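Peptidase (Pseudomonas aeruginosa, PDB 5LOX) is an ancestral proteasome-type beta subunit (Anbu) of the Ntn-hydrolase clan that assembles helically and is probably a peptidase. Local coordinates at residues Asn60-Arg65 and Ala87-Glu92. The protein carries 3 engineered substitutions. Numbering follows the deposited sequence.
Sequences NLLQQR and AETTRE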
loop_
_atom_site.group_PDB
_atom_site.type_symbol
_atom_site.label_atom_id
_atom_site.label_comp_id
_atom_site.label_asym_id
_atom_site.label_seq_id
_atom_site.Cartn_x
_atom_site.Cartn_y
_atom_site.Cartn_z
ATOM N N ASN A 60 -92.010 15.950 -59.013
ATOM C CA ASN A 60 -92.798 14.761 -59.098
ATOM C C ASN A 60 -94.238 14.975 -58.674
ATOM O O ASN A 60 -95.145 14.460 -59.291
ATOM C CB ASN A 60 -92.162 13.648 -58.271
ATOM C CG ASN A 60 -91.705 12.468 -59.160
ATOM O OD1 ASN A 60 -90.536 12.416 -59.508
ATOM N ND2 ASN A 60 -92.614 11.538 -59.544
ATOM N N LEU A 61 -94.450 15.705 -57.594
ATOM C CA LEU A 61 -95.806 15.917 -57.131
ATOM C C LEU A 61 -96.554 16.774 -58.142
ATOM O O LEU A 61 -97.737 16.587 -58.358
ATOM C CB LEU A 61 -95.831 16.554 -55.727
ATOM C CG LEU A 61 -95.282 15.721 -54.560
ATOM C CD1 LEU A 61 -95.505 16.494 -53.279
ATOM C CD2 LEU A 61 -95.876 14.321 -54.448
ATOM N N LEU A 62 -95.881 17.782 -58.693
ATOM C CA LEU A 62 -96.523 18.660 -59.648
ATOM C C LEU A 62 -96.978 17.862 -60.850
ATOM O O LEU A 62 -98.063 18.109 -61.357
ATOM C CB LEU A 62 -95.580 19.775 -60.082
ATOM C CG LEU A 62 -95.284 20.850 -59.037
ATOM C CD1 LEU A 62 -94.141 21.716 -59.515
ATOM C CD2 LEU A 62 -96.485 21.714 -58.723
ATOM N N GLN A 63 -96.180 16.889 -61.277
ATOM C CA GLN A 63 -96.572 16.004 -62.395
ATOM C C GLN A 63 -97.740 15.088 -62.043
ATOM O O GLN A 63 -98.715 15.088 -62.739
ATOM C CB GLN A 63 -95.402 15.169 -62.867
ATOM C CG GLN A 63 -94.399 15.945 -63.711
ATOM C CD GLN A 63 -93.027 15.273 -63.816
ATOM O OE1 GLN A 63 -92.729 14.304 -63.106
ATOM N NE2 GLN A 63 -92.169 15.831 -64.638
ATOM N N GLN A 64 -97.665 14.370 -60.920
ATOM C CA GLN A 64 -98.768 13.538 -60.478
ATOM C C GLN A 64 -100.077 14.327 -60.399
ATOM O O GLN A 64 -101.125 13.857 -60.841
ATOM C CB GLN A 64 -98.480 12.905 -59.114
ATOM C CG GLN A 64 -97.428 11.811 -59.142
ATOM C CD GLN A 64 -97.127 11.226 -57.754
ATOM O OE1 GLN A 64 -98.022 10.766 -57.048
ATOM N NE2 GLN A 64 -95.851 11.252 -57.360
ATOM N N ARG A 65 -100.024 15.522 -59.823
ATOM C CA ARG A 65 -101.236 16.323 -59.581
ATOM C C ARG A 65 -101.851 16.955 -60.830
ATOM O O ARG A 65 -103.022 17.369 -60.811
ATOM C CB ARG A 65 -100.958 17.410 -58.539
ATOM C CG ARG A 65 -101.063 16.871 -57.134
ATOM C CD ARG A 65 -100.373 17.763 -56.133
ATOM N NE ARG A 65 -100.009 16.998 -54.950
ATOM C CZ ARG A 65 -99.411 17.509 -53.881
ATOM N NH1 ARG A 65 -99.099 18.801 -53.824
ATOM N NH2 ARG A 65 -99.122 16.726 -52.870
ATOM N N ALA A 87 -94.235 26.977 -54.843
ATOM C CA ALA A 87 -93.800 27.300 -53.489
ATOM C C ALA A 87 -94.604 26.522 -52.449
ATOM O O ALA A 87 -94.056 25.929 -51.534
ATOM C CB ALA A 87 -93.924 28.799 -53.254
ATOM N N GLU A 88 -95.922 26.589 -52.584
ATOM C CA GLU A 88 -96.852 25.845 -51.736
ATOM C C GLU A 88 -96.426 24.381 -51.660
ATOM O O GLU A 88 -96.365 23.787 -50.591
ATOM C CB GLU A 88 -98.282 26.037 -52.304
ATOM C CG GLU A 88 -99.349 25.020 -51.911
ATOM C CD GLU A 88 -99.891 25.243 -50.517
ATOM O OE1 GLU A 88 -99.218 25.958 -49.710
ATOM O OE2 GLU A 88 -100.978 24.696 -50.225
ATOM N N THR A 89 -96.126 23.804 -52.814
ATOM C CA THR A 89 -95.730 22.382 -52.900
ATOM C C THR A 89 -94.393 22.129 -52.202
ATOM O O THR A 89 -94.240 21.177 -51.480
ATOM C CB THR A 89 -95.582 21.932 -54.362
ATOM O OG1 THR A 89 -96.686 22.411 -55.133
ATOM C CG2 THR A 89 -95.508 20.434 -54.447
ATOM N N THR A 90 -93.448 23.041 -52.398
ATOM C CA THR A 90 -92.170 22.973 -51.708
ATOM C C THR A 90 -92.394 22.888 -50.192
ATOM O O THR A 90 -91.844 22.017 -49.551
ATOM C CB THR A 90 -91.276 24.196 -52.045
ATOM O OG1 THR A 90 -91.208 24.373 -53.465
ATOM C CG2 THR A 90 -89.905 23.984 -51.524
ATOM N N ARG A 91 -93.194 23.807 -49.626
ATOM C CA ARG A 91 -93.474 23.818 -48.182
ATOM C C ARG A 91 -93.924 22.454 -47.724
ATOM O O ARG A 91 -93.532 21.964 -46.673
ATOM C CB ARG A 91 -94.554 24.853 -47.835
ATOM C CG ARG A 91 -94.071 26.284 -47.734
ATOM C CD ARG A 91 -95.146 27.229 -47.192
ATOM N NE ARG A 91 -96.165 27.591 -48.191
ATOM C CZ ARG A 91 -96.028 28.541 -49.121
ATOM N NH1 ARG A 91 -97.029 28.787 -49.954
ATOM N NH2 ARG A 91 -94.891 29.246 -49.248
ATOM N N GLU A 92 -94.813 21.878 -48.501
ATOM C CA GLU A 92 -95.394 20.592 -48.174
ATOM C C GLU A 92 -94.335 19.505 -48.102
ATOM O O GLU A 92 -94.344 18.684 -47.200
ATOM C CB GLU A 92 -96.446 20.241 -49.221
ATOM C CG GLU A 92 -97.262 19.011 -48.884
ATOM C CD GLU A 92 -97.984 18.460 -50.089
ATOM O OE1 GLU A 92 -98.312 19.273 -50.994
ATOM O OE2 GLU A 92 -98.249 17.241 -50.101
#
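Arg65 and Glu92 form an end-on, two-pronged salt bridge that links the two helices 52-66 and 79-97 of a proteasome-like Ntn-hydrolase subunit, helices that lie on one side of its beta sandwich. The two short segments run at 116° to each other, with their axes 10.7 Å apart at closest approach, so side chains rather than backbones make the contact. At its middle is Thr89, facing Leu61. The methyl CG2 of Thr89 lies 4.1 Å from CB of Leu61, and the two side chains pass alongside each other, pointing opposite ways. Leu62 comes in obliquely on the other branch, its CD2 methyl 3.7 Å from Thr89 OG1. That hydroxyl sits beside its own backbone N (chi1 -45°) and is hydrogen-bonded within its helix to Leu85 O, which meets its polar need while CG2 faces the neighbouring helix. The two leucines extend the apolar packing along helix 79-97, Leu61 on Val93 and Leu62 on Val86, and Leu61 also packs on Tyr80 of a second subunit, so the helix pair borders a subunit interface. At the more exposed margin Arg65 and Glu92 meet tip to tip. The aliphatic part of Arg65 is stretched out as far as NE, and one face of its guanidinium lies over Leu61 CB. Glu92 has CG anti to its backbone N and continues extended to the carboxylate. The two flat groups lie within 3° of coplanar, and both oxygens use their syn lone pairs: Arg65 NH1 donates to Glu92 OE1 at 3.0 Å, and Arg65 NH2 to Glu92 OE2 at 2.9 Å.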